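Local coordinates for protein NAD-dependent aldehyde dehydrogenase (Burkholderia multivorans, PDB 5UJU) that probably catalyses the NAD-dependent oxidation of aldehydes to carboxylic acids, with glutamate gamma-semialdehyde among its likely substrates, at residues N322-D327 against K337-S342; V359-I364 against Q443-D448; S472-G477 against A505-V510; D499-A504 against V510-N515. All coordinates share one frame; numbering follows the deposited sequence. Where two conformers were deposited one is given.

Contact 1: N322-D327 against K337-S342; sequences NQIVID and KNIAFS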
loop_
_atom_site.group_PDB
_atom_site.type_symbol
_atom_site.label_atom_id
_atom_site.label_comp_id
_atom_site.label_asym_id
_atom_site.label_seq_id
_atom_site.Cartn_x
_atom_site.Cartn_y
_atom_site.Cartn_z
ATOM N N ASN A 322 9.731 -23.643 -3.059
ATOM C CA ASN A 322 9.030 -24.233 -1.927
ATOM C C ASN A 322 9.815 -25.428 -1.394
ATOM O O ASN A 322 10.320 -26.252 -2.164
ATOM C CB ASN A 322 7.622 -24.654 -2.325
ATOM C CG ASN A 322 6.775 -23.460 -2.776
ATOM O OD1 ASN A 322 6.859 -22.381 -2.195
ATOM N ND2 ASN A 322 5.985 -23.651 -3.822
ATOM N N GLN A 323 9.896 -25.520 -0.070
ATOM C CA GLN A 323 10.895 -26.341 0.601
ATOM C C GLN A 323 10.257 -27.166 1.707
ATOM O O GLN A 323 9.290 -26.735 2.339
ATOM C CB GLN A 323 12.001 -25.459 1.188
ATOM C CG GLN A 323 12.897 -24.821 0.140
ATOM C CD GLN A 323 13.785 -23.732 0.715
ATOM O OE1 GLN A 323 13.307 -22.779 1.340
ATOM N NE2 GLN A 323 15.088 -23.878 0.526
ATOM N N ILE A 324 10.800 -28.369 1.921
ATOM C CA ILE A 324 10.443 -29.221 3.052
ATOM C C ILE A 324 11.721 -29.543 3.818
ATOM O O ILE A 324 12.719 -29.950 3.216
ATOM C CB ILE A 324 9.755 -30.527 2.613
ATOM C CG1 ILE A 324 8.483 -30.261 1.808
ATOM C CG2 ILE A 324 9.402 -31.365 3.825
ATOM C CD1 ILE A 324 7.821 -31.556 1.335
ATOM N N VAL A 325 11.687 -29.369 5.137
ATOM C CA VAL A 325 12.789 -29.741 6.017
ATOM C C VAL A 325 12.343 -30.961 6.808
ATOM O O VAL A 325 11.371 -30.890 7.573
ATOM C CB VAL A 325 13.192 -28.592 6.954
ATOM C CG1 VAL A 325 14.196 -29.102 7.993
ATOM C CG2 VAL A 325 13.809 -27.425 6.165
ATOM N N ILE A 326 13.038 -32.084 6.621
ATOM C CA ILE A 326 12.732 -33.320 7.335
ATOM C C ILE A 326 13.797 -33.533 8.403
ATOM O O ILE A 326 14.973 -33.778 8.097
ATOM C CB ILE A 326 12.633 -34.536 6.404
ATOM C CG1 ILE A 326 11.537 -34.318 5.354
ATOM C CG2 ILE A 326 12.327 -35.764 7.237
ATOM C CD1 ILE A 326 11.268 -35.521 4.456
ATOM N N ASP A 327 13.379 -33.445 9.658
ATOM C CA ASP A 327 14.257 -33.645 10.804
ATOM C C ASP A 327 13.988 -34.943 11.538
ATOM O O ASP A 327 14.936 -35.640 11.932
ATOM C CB ASP A 327 14.104 -32.487 11.800
ATOM C CG ASP A 327 14.823 -32.762 13.113
ATOM O OD1 ASP A 327 16.068 -32.662 13.123
ATOM O OD2 ASP A 327 14.154 -33.119 14.116
ATOM N N LYS A 337 3.769 -40.443 2.703
ATOM C CA LYS A 337 2.566 -40.425 1.879
ATOM C C LYS A 337 2.040 -39.004 1.712
ATOM O O LYS A 337 1.605 -38.621 0.618
ATOM C CB LYS A 337 1.497 -41.335 2.489
ATOM C CG LYS A 337 0.334 -41.644 1.554
ATOM C CD LYS A 337 -0.704 -42.550 2.206
ATOM C CE LYS A 337 -1.414 -43.395 1.144
ATOM N NZ LYS A 337 -2.869 -43.598 1.405
ATOM N N ASN A 338 2.061 -38.211 2.785
ATOM C CA ASN A 338 1.592 -36.833 2.693
ATOM C C ASN A 338 2.468 -36.030 1.738
ATOM O O ASN A 338 1.965 -35.293 0.884
ATOM C CB ASN A 338 1.570 -36.194 4.081
ATOM C CG ASN A 338 1.149 -34.727 4.039
ATOM O OD1 ASN A 338 1.945 -33.853 3.685
ATOM N ND2 ASN A 338 -0.094 -34.451 4.434
ATOM N N ILE A 339 3.788 -36.164 1.868
ATOM C CA ILE A 339 4.685 -35.490 0.937
ATOM C C ILE A 339 4.418 -35.957 -0.486
ATOM O O ILE A 339 4.412 -35.156 -1.433
ATOM C CB ILE A 339 6.149 -35.732 1.346
ATOM C CG1 ILE A 339 6.478 -34.933 2.610
ATOM C CG2 ILE A 339 7.095 -35.418 0.188
ATOM C CD1 ILE A 339 7.830 -35.288 3.213
ATOM N N ALA A 340 4.173 -37.258 -0.658
ATOM C CA ALA A 340 3.923 -37.811 -1.987
ATOM C C ALA A 340 2.672 -37.203 -2.625
ATOM O O ALA A 340 2.668 -36.881 -3.819
ATOM C CB ALA A 340 3.774 -39.322 -1.897
ATOM N N PHE A 341 1.578 -37.100 -1.861
ATOM C CA PHE A 341 0.387 -36.428 -2.377
ATOM C C PHE A 341 0.713 -35.005 -2.792
ATOM O O PHE A 341 0.208 -34.512 -3.808
ATOM C CB PHE A 341 -0.718 -36.403 -1.320
ATOM C CG PHE A 341 -1.702 -37.518 -1.434
ATOM C CD1 PHE A 341 -2.552 -37.599 -2.528
ATOM C CD2 PHE A 341 -1.801 -38.477 -0.428
ATOM C CE1 PHE A 341 -3.466 -38.634 -2.636
ATOM C CE2 PHE A 341 -2.716 -39.517 -0.523
ATOM C CZ PHE A 341 -3.550 -39.598 -1.630
ATOM N N SER A 342 1.543 -34.321 -1.999
ATOM C CA SER A 342 1.879 -32.929 -2.282
ATOM C C SER A 342 2.662 -32.798 -3.573
ATOM O O SER A 342 2.538 -31.786 -4.277
ATOM C CB SER A 342 2.674 -32.333 -1.122
ATOM O OG SER A 342 1.961 -32.517 0.083
#
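Ile-339 meets Ile-324 and Ile-326 where helix 332-344 packs on the parallel part of an alpha/beta sheet in the aldehyde dehydrogenase fold. The helix carries the chain from strand 323-326 to its parallel neighbour 356-360, so the contact belongs to a beta-alpha-beta crossover. Alternate strand residues point to the helix, and the CA atoms of Ile-324 and Ile-339 are 8.8 Å apart.

The packing is wholly aliphatic. Ile-324 and Ile-339 approach tip to tip: CD1 of Ile-324 lies 3.9 Å from CG1 and 4.1 Å from CG2 of Ile-339, facing both branches of the helix residue. Ile-339 CD1 then runs on to Ile-326, where the two CD1 methyls stand 3.7 Å apart. In both strand residues CG1 is anti to the carbonyl carbon (chi1 -58° in Ile-324 and -59° in Ile-326), which sends both long branches out toward the helix. Tyr-491 of strand 487-491 also touches Ile-324 and Ile-339.

Polar bonds tie each element to other parts of the chain. Asn-322, just ahead of Ile-324, uses OD1 to accept from the backbone N of Leu-486 and Thr-487, while its ND2 donates to the carbonyls of Cys-351 and Ala-353. On the helix, Asn-338 ND2 binds the carbonyls of Gly-518 and Val-520. Asn-338 O takes two donors from opposite faces of its plane, Ser-342 N at 3.1 Å and Ser-342 OG at 2.9 Å.

Contact 2: V359-I364 against Q443-D448; sequences VPRDGI and QLDVAD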
loop_
_atom_site.group_PDB
_atom_site.type_symbol
_atom_site.label_atom_id
_atom_site.label_comp_id
_atom_site.label_asym_id
_atom_site.label_seq_id
_atom_site.Cartn_x
_atom_site.Cartn_y
_atom_site.Cartn_z
ATOM N N VAL A 359 17.060 -33.473 3.837
ATOM C CA VAL A 359 17.169 -34.592 4.775
ATOM C C VAL A 359 18.628 -34.696 5.224
ATOM O O VAL A 359 19.533 -34.606 4.381
ATOM C CB VAL A 359 16.685 -35.904 4.124
ATOM C CG1 VAL A 359 16.683 -37.068 5.129
ATOM C CG2 VAL A 359 15.289 -35.732 3.461
ATOM N N PRO A 360 18.917 -34.859 6.518
ATOM C CA PRO A 360 20.322 -35.009 6.932
ATOM C C PRO A 360 20.929 -36.237 6.279
ATOM O O PRO A 360 20.296 -37.292 6.197
ATOM C CB PRO A 360 20.234 -35.152 8.454
ATOM C CG PRO A 360 18.868 -34.524 8.803
ATOM C CD PRO A 360 17.997 -34.908 7.667
ATOM N N ARG A 361 22.156 -36.080 5.779
ATOM C CA ARG A 361 22.835 -37.205 5.146
ATOM C C ARG A 361 22.968 -38.394 6.087
ATOM O O ARG A 361 23.100 -39.535 5.618
ATOM C CB ARG A 361 24.220 -36.787 4.647
ATOM C CG ARG A 361 25.228 -36.525 5.751
ATOM C CD ARG A 361 26.539 -35.977 5.195
ATOM N NE ARG A 361 26.337 -34.696 4.525
ATOM C CZ ARG A 361 26.241 -34.549 3.207
ATOM N NH1 ARG A 361 26.348 -35.609 2.415
ATOM N NH2 ARG A 361 26.042 -33.344 2.680
ATOM N N ASP A 362 22.932 -38.163 7.395
ATOM C CA ASP A 362 23.040 -39.240 8.371
ATOM C C ASP A 362 21.680 -39.791 8.790
ATOM O O ASP A 362 21.616 -40.615 9.705
ATOM C CB ASP A 362 23.825 -38.774 9.603
ATOM C CG ASP A 362 25.288 -38.473 9.294
ATOM O OD1 ASP A 362 25.870 -39.129 8.406
ATOM O OD2 ASP A 362 25.869 -37.588 9.958
ATOM N N GLY A 363 20.590 -39.341 8.171
ATOM C CA GLY A 363 19.301 -39.897 8.511
ATOM C C GLY A 363 18.584 -39.106 9.585
ATOM O O GLY A 363 18.947 -37.978 9.935
ATOM N N ILE A 364 17.509 -39.712 10.098
ATOM C CA ILE A 364 16.600 -39.025 11.006
ATOM C C ILE A 364 16.161 -39.974 12.107
ATOM O O ILE A 364 16.138 -41.192 11.934
ATOM C CB ILE A 364 15.333 -38.471 10.300
ATOM C CG1 ILE A 364 14.454 -39.611 9.763
ATOM C CG2 ILE A 364 15.682 -37.474 9.187
ATOM C CD1 ILE A 364 13.098 -39.133 9.228
ATOM N N GLN A 443 17.763 -37.268 -6.520
ATOM C CA GLN A 443 18.588 -37.127 -5.335
ATOM C C GLN A 443 19.693 -36.123 -5.631
ATOM O O GLN A 443 20.369 -36.230 -6.662
ATOM C CB GLN A 443 19.196 -38.470 -4.914
ATOM C CG GLN A 443 20.122 -38.356 -3.712
ATOM C CD GLN A 443 20.685 -39.702 -3.249
ATOM O OE1 GLN A 443 20.072 -40.754 -3.430
ATOM N NE2 GLN A 443 21.858 -39.661 -2.650
ATOM N N LEU A 444 19.873 -35.156 -4.729
ATOM C CA LEU A 444 20.982 -34.215 -4.795
ATOM C C LEU A 444 21.692 -34.149 -3.446
ATOM O O LEU A 444 21.242 -34.709 -2.440
ATOM C CB LEU A 444 20.511 -32.815 -5.196
ATOM C CG LEU A 444 20.058 -32.711 -6.647
ATOM C CD1 LEU A 444 19.539 -31.298 -6.916
ATOM C CD2 LEU A 444 21.214 -33.063 -7.560
ATOM N N ASP A 445 22.829 -33.467 -3.451
ATOM C CA ASP A 445 23.561 -33.098 -2.253
ATOM C C ASP A 445 23.460 -31.591 -2.078
ATOM O O ASP A 445 23.184 -30.863 -3.032
ATOM C CB ASP A 445 25.034 -33.526 -2.340
ATOM C CG ASP A 445 25.805 -33.226 -1.067
ATOM O OD1 ASP A 445 25.676 -34.000 -0.093
ATOM O OD2 ASP A 445 26.528 -32.206 -1.040
ATOM N N VAL A 446 23.676 -31.132 -0.840
ATOM C CA VAL A 446 23.613 -29.705 -0.543
ATOM C C VAL A 446 24.595 -28.903 -1.397
ATOM O O VAL A 446 24.370 -27.712 -1.653
ATOM C CB VAL A 446 23.838 -29.475 0.970
ATOM C CG1 VAL A 446 25.242 -29.855 1.378
ATOM C CG2 VAL A 446 23.519 -28.046 1.349
ATOM N N ALA A 447 25.670 -29.537 -1.874
ATOM C CA ALA A 447 26.615 -28.880 -2.771
ATOM C C ALA A 447 26.007 -28.536 -4.129
ATOM O O ALA A 447 26.563 -27.705 -4.853
ATOM C CB ALA A 447 27.843 -29.770 -2.971
ATOM N N ASP A 448 24.876 -29.140 -4.490
ATOM C CA ASP A 448 24.223 -28.883 -5.772
ATOM C C ASP A 448 23.295 -27.671 -5.724
ATOM O O ASP A 448 22.248 -27.663 -6.396
ATOM C CB ASP A 448 23.483 -30.142 -6.234
ATOM C CG ASP A 448 24.412 -31.359 -6.279
ATOM O OD1 ASP A 448 25.527 -31.194 -6.810
ATOM O OD2 ASP A 448 24.054 -32.450 -5.776
#
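The CA atoms of Arg-361 and Asp-445 are 8.5 Å apart, where a type I beta turn from Pro-360 to Gly-363 faces the end of strand 440-445. Both segments leave parallel strands of one mixed sheet of the alpha/beta fold, with strand 460-466 between them, so the side chains meet across Ala-465 of that middle strand.

A salt bridge at the surface joins them. Arg-361, described in one of two modelled conformers, presents its guanidinium end-on and gives both NH1 and NH2 to a single oxygen, Asp-445 OD1. The NH2 bond, at 2.9 Å, reaches OD1 on the syn side; the NH1 bond, at 3.1 Å, comes nearly along the C-O axis. OD1 lies close to the guanidinium plane, although the carboxylate is turned 45° from it. A bend at chi3 (62°) brings the guanidinium round to the carboxylate, and NE makes a second salt bridge with Asp-467. Val-446 CG1 sits at the guanidinium edge, 3.8 Å from Arg-361 NH2.

The other carboxylate oxygen braces its own loop. Asp-445 OD2 accepts from Ala-447 N at 2.9 Å, an Asx turn, and so limits the rotation of the carboxylate. The Asp-445 backbone N donates in turn to Asp-448 OD2 at 2.8 Å, in a nearly straight bond.

Contact 3: S472-G477 against A505-V510; sequences SLDLAG and AVRGGV
Arg-507 and Asp-474 form a salt bridge at the outer edge of a helix-helix contact between 469-483 and 495-508, in the alpha/beta part of the fold, on a mostly parallel sheet. NH1 of Arg-507 stands 2.9 Å from OD1 of Asp-474, but it reaches the oxygen from above the carboxylate plane, 55° out of it, and the N-H is bent away from the line to OD1. The bridge is thus short without being well aligned.

Two waters widen the polar seam. The first accepts from Arg-507 NH1 and donates to Leu-473 O at 3.0 Å, tying the guanidinium to the backbone of the other helix. The second accepts from Arg-507 NH2 at 2.7 Å and lies within bonding distance of Asp-474 OD2. Both sit at the guanidinium edge.

Inward of this seam the arginine chain, extended from CG to NE, lies along the backbone of Gly-477, with CD 3.8 Å from Gly-477 C. The absence of a side chain at Gly-477 lets Arg-507 lie so close, and the two segments come nearest at Gly-477 and Gly-508, whose CA atoms are 4.5 Å apart. Helix 495-508 ends here in a Schellman motif with Gly-509, at positive phi, as its C-prime residue. Ala-505 and Val-506 pack on Val-557 and Arg-112 of the second subunit, respectively. The helix backbones touch most closely where Gly-477 O lies 3.6 Å from Gly-508 CA.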
loop_
_atom_site.group_PDB
_atom_site.type_symbol
_atom_site.label_atom_id
_atom_site.label_comp_id
_atom_site.label_asym_id
_atom_site.label_seq_id
_atom_site.Cartn_x
_atom_site.Cartn_y
_atom_site.Cartn_z
ATOM N N SER A 472 19.879 -27.596 7.107
ATOM C CA SER A 472 18.629 -27.571 6.350
ATOM C C SER A 472 17.846 -26.293 6.625
ATOM O O SER A 472 17.350 -25.634 5.700
ATOM C CB SER A 472 17.771 -28.786 6.701
ATOM O OG SER A 472 18.439 -30.002 6.440
ATOM N N LEU A 473 17.740 -25.927 7.902
ATOM C CA LEU A 473 16.918 -24.789 8.293
ATOM C C LEU A 473 17.581 -23.476 7.914
ATOM O O LEU A 473 16.901 -22.528 7.501
ATOM C CB LEU A 473 16.636 -24.839 9.795
ATOM C CG LEU A 473 15.596 -25.889 10.171
ATOM C CD1 LEU A 473 15.563 -26.089 11.672
ATOM C CD2 LEU A 473 14.209 -25.477 9.623
ATOM N N ASP A 474 18.901 -23.391 8.078
ATOM C CA ASP A 474 19.609 -22.188 7.654
ATOM C C ASP A 474 19.483 -22.002 6.148
ATOM O O ASP A 474 19.244 -20.888 5.662
ATOM C CB ASP A 474 21.079 -22.270 8.063
ATOM C CG ASP A 474 21.855 -21.013 7.695
ATOM O OD1 ASP A 474 21.504 -19.928 8.202
ATOM O OD2 ASP A 474 22.800 -21.101 6.885
ATOM N N LEU A 475 19.642 -23.092 5.395
ATOM C CA LEU A 475 19.524 -23.032 3.947
ATOM C C LEU A 475 18.109 -22.646 3.517
ATOM O O LEU A 475 17.931 -21.798 2.632
ATOM C CB LEU A 475 19.928 -24.378 3.357
ATOM C CG LEU A 475 20.189 -24.382 1.861
ATOM C CD1 LEU A 475 21.193 -23.303 1.534
ATOM C CD2 LEU A 475 20.705 -25.743 1.439
ATOM N N ALA A 476 17.090 -23.246 4.141
ATOM C CA ALA A 476 15.713 -22.994 3.727
ATOM C C ALA A 476 15.328 -21.534 3.941
ATOM O O ALA A 476 14.738 -20.898 3.054
ATOM C CB ALA A 476 14.758 -23.918 4.478
ATOM N N GLY A 477 15.659 -20.980 5.111
ATOM C CA GLY A 477 15.380 -19.572 5.363
ATOM C C GLY A 477 16.138 -18.648 4.430
ATOM O O GLY A 477 15.611 -17.624 3.986
ATOM N N ALA A 505 11.032 -19.391 9.047
ATOM C CA ALA A 505 9.901 -18.840 8.308
ATOM C C ALA A 505 9.882 -17.318 8.383
ATOM O O ALA A 505 9.600 -16.643 7.382
ATOM C CB ALA A 505 8.595 -19.421 8.845
ATOM N N VAL A 506 10.188 -16.763 9.558
ATOM C CA VAL A 506 10.249 -15.311 9.714
ATOM C C VAL A 506 11.362 -14.730 8.857
ATOM O O VAL A 506 11.172 -13.721 8.167
ATOM C CB VAL A 506 10.416 -14.940 11.198
ATOM C CG1 VAL A 506 10.934 -13.522 11.357
ATOM C CG2 VAL A 506 9.085 -15.081 11.895
ATOM N N ARG A 507 12.543 -15.361 8.888
ATOM C CA ARG A 507 13.640 -14.919 8.033
ATOM C C ARG A 507 13.245 -14.990 6.565
ATOM O O ARG A 507 13.434 -14.027 5.812
ATOM C CB ARG A 507 14.887 -15.772 8.282
ATOM C CG ARG A 507 16.041 -15.446 7.334
ATOM C CD ARG A 507 17.134 -16.492 7.457
ATOM N NE ARG A 507 18.346 -16.166 6.713
ATOM C CZ ARG A 507 19.385 -16.998 6.587
ATOM N NH1 ARG A 507 19.347 -18.213 7.151
ATOM N NH2 ARG A 507 20.461 -16.623 5.900
ATOM N N GLY A 508 12.675 -16.123 6.147
ATOM C CA GLY A 508 12.306 -16.309 4.756
ATOM C C GLY A 508 11.011 -15.633 4.331
ATOM O O GLY A 508 10.678 -15.671 3.144
ATOM N N GLY A 509 10.280 -15.026 5.269
ATOM C CA GLY A 509 8.977 -14.448 4.991
ATOM C C GLY A 509 8.018 -15.410 4.317
ATOM O O GLY A 509 7.400 -15.066 3.305
ATOM N N VAL A 510 7.870 -16.610 4.875
ATOM C CA VAL A 510 7.143 -17.691 4.221
ATOM C C VAL A 510 6.285 -18.410 5.251
ATOM O O VAL A 510 6.701 -18.615 6.399
ATOM C CB VAL A 510 8.111 -18.669 3.515
ATOM C CG1 VAL A 510 9.110 -19.266 4.512
ATOM C CG2 VAL A 510 7.359 -19.763 2.774
HETATM O O HOH W 1 17.030 -19.604 8.259
HETATM O O HOH W 2 22.609 -18.225 5.676
#

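Contact 4: D499-A504 against V510-N515; sequences DAAHEA and VALSIN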
loop_
_atom_site.group_PDB
_atom_site.type_symbol
_atom_site.label_atom_id
_atom_site.label_comp_id
_atom_site.label_asym_id
_atom_site.label_seq_id
_atom_site.Cartn_x
_atom_site.Cartn_y
_atom_site.Cartn_z
ATOM N N ASP A 499 10.907 -24.665 16.949
ATOM C CA ASP A 499 11.218 -23.266 17.223
ATOM C C ASP A 499 12.123 -22.691 16.142
ATOM O O ASP A 499 11.870 -21.597 15.627
ATOM C CB ASP A 499 11.874 -23.126 18.600
ATOM C CG ASP A 499 10.886 -23.286 19.740
ATOM O OD1 ASP A 499 9.663 -23.282 19.470
ATOM O OD2 ASP A 499 11.333 -23.427 20.904
ATOM N N ALA A 500 13.180 -23.427 15.775
ATOM C CA ALA A 500 14.073 -22.961 14.721
ATOM C C ALA A 500 13.344 -22.828 13.389
ATOM O O ALA A 500 13.668 -21.940 12.591
ATOM C CB ALA A 500 15.270 -23.910 14.588
ATOM N N ALA A 501 12.348 -23.680 13.134
ATOM C CA ALA A 501 11.615 -23.562 11.881
ATOM C C ALA A 501 10.773 -22.288 11.860
ATOM O O ALA A 501 10.661 -21.646 10.813
ATOM C CB ALA A 501 10.762 -24.806 11.623
ATOM N N HIS A 502 10.190 -21.890 13.005
ATOM C CA HIS A 502 9.507 -20.601 13.066
ATOM C C HIS A 502 10.472 -19.465 12.735
ATOM O O HIS A 502 10.117 -18.527 12.010
ATOM C CB HIS A 502 8.871 -20.399 14.450
ATOM C CG HIS A 502 7.575 -21.135 14.649
ATOM N ND1 HIS A 502 7.496 -22.352 15.298
ATOM C CD2 HIS A 502 6.306 -20.816 14.303
ATOM C CE1 HIS A 502 6.238 -22.754 15.335
ATOM N NE2 HIS A 502 5.494 -21.842 14.732
ATOM N N GLU A 503 11.704 -19.541 13.261
ATOM C CA GLU A 503 12.702 -18.515 12.974
ATOM C C GLU A 503 13.038 -18.488 11.489
ATOM O O GLU A 503 13.210 -17.412 10.900
ATOM C CB GLU A 503 13.971 -18.761 13.798
ATOM C CG GLU A 503 13.822 -18.453 15.274
ATOM C CD GLU A 503 13.415 -17.017 15.533
ATOM O OE1 GLU A 503 14.152 -16.100 15.110
ATOM O OE2 GLU A 503 12.353 -16.807 16.160
ATOM N N ALA A 504 13.133 -19.667 10.870
ATOM C CA ALA A 504 13.415 -19.753 9.440
ATOM C C ALA A 504 12.273 -19.171 8.615
ATOM O O ALA A 504 12.505 -18.535 7.581
ATOM C CB ALA A 504 13.683 -21.211 9.044
ATOM N N VAL A 510 7.870 -16.610 4.875
ATOM C CA VAL A 510 7.143 -17.691 4.221
ATOM C C VAL A 510 6.285 -18.410 5.251
ATOM O O VAL A 510 6.701 -18.615 6.399
ATOM C CB VAL A 510 8.111 -18.669 3.515
ATOM C CG1 VAL A 510 9.110 -19.266 4.512
ATOM C CG2 VAL A 510 7.359 -19.763 2.774
ATOM N N ALA A 511 5.077 -18.775 4.840
ATOM C CA ALA A 511 4.154 -19.488 5.710
ATOM C C ALA A 511 4.678 -20.888 6.027
ATOM O O ALA A 511 5.204 -21.587 5.157
ATOM C CB ALA A 511 2.777 -19.570 5.052
ATOM N N LEU A 512 4.527 -21.292 7.283
ATOM C CA LEU A 512 5.078 -22.543 7.800
ATOM C C LEU A 512 3.982 -23.571 8.058
ATOM O O LEU A 512 2.975 -23.264 8.705
ATOM C CB LEU A 512 5.843 -22.291 9.090
ATOM C CG LEU A 512 6.500 -23.519 9.726
ATOM C CD1 LEU A 512 7.620 -24.041 8.846
ATOM C CD2 LEU A 512 7.013 -23.183 11.115
ATOM N N SER A 513 4.201 -24.796 7.586
ATOM C CA SER A 513 3.369 -25.946 7.921
ATOM C C SER A 513 4.194 -26.934 8.736
ATOM O O SER A 513 5.358 -27.194 8.410
ATOM C CB SER A 513 2.823 -26.609 6.648
ATOM O OG SER A 513 2.025 -25.690 5.889
ATOM N N ILE A 514 3.593 -27.485 9.794
ATOM C CA ILE A 514 4.310 -28.301 10.776
ATOM C C ILE A 514 3.691 -29.693 10.826
ATOM O O ILE A 514 2.484 -29.829 11.065
ATOM C CB ILE A 514 4.284 -27.655 12.169
ATOM C CG1 ILE A 514 4.929 -26.267 12.125
ATOM C CG2 ILE A 514 5.014 -28.538 13.174
ATOM C CD1 ILE A 514 4.354 -25.298 13.150
ATOM N N ASN A 515 4.518 -30.718 10.608
ATOM C CA ASN A 515 4.149 -32.130 10.802
ATOM C C ASN A 515 2.853 -32.498 10.076
ATOM O O ASN A 515 1.931 -33.076 10.655
ATOM C CB ASN A 515 4.049 -32.468 12.295
ATOM C CG ASN A 515 5.398 -32.442 12.978
ATOM O OD1 ASN A 515 6.409 -32.760 12.358
ATOM N ND2 ASN A 515 5.427 -32.024 14.245
#
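Helix 495-508 and the strand after it, 511-514, complete a beta-alpha-beta unit that starts at strand 487-491, and Leu-512 and Ile-514 of the strand pack against Ala-501 and His-502 of the helix. The axes of helix 499-504 and strand 511-514 run nearly antiparallel, at 159°, and approach to 8.8 Å.

Leu-512 CD2 is the central contact. It sits over one face of the ring of His-502, described in one of two modelled conformers, 4.0 Å from the centroid and only 8° off the ring normal, a CH-pi arrangement. The same methyl reaches the helix backbone, 3.9 Å from His-502 N, and lies 4.1 Å from Ala-501 CB. With CG anti to the backbone N (chi1 -179°), Leu-512 extends straight into this corner. Ile-514 crosses His-502 at about a right angle, its CD1 3.8 Å from His-502 CE1.

Both ring nitrogens are hydrogen-bonded: ND1 to Ile-498 O one turn back, and NE2 to Ser-559 OG of the second subunit. Residues 512-514 pair in parallel with a strand of that subunit, continuing the sheet across the interface. A carbonyl can only accept, so ND1 probably carries a proton; in this conformer the two bonds restrain the ring's rotation and so keep one face turned to the leucine methyl.

Overall arrangement
Contacts 1, 2 and 4 are spread along one sheet, whose strands 323-326 and 356-360 are neighbours, while contact 3 joins two helices that pack on it. Contacts 3 and 4 have centres about 8 Å apart, share helix 495-508 and Val-510, and both touch the second subunit, which contacts 1 and 2 do not. Leu-473 links them by packing on Ala-500 and Ala-501. Val-325 turns its side chain to Ser-472, Leu-473 and Ala-476, tying contact 1 to contact 3. Contact 2, about 20 Å from contact 4 between centres, touches contact 3 through Val-446 and Leu-475. The side chain of Ile-324 lies about 11 Å from the sodium ion bound at Gly-348 and Gly-458.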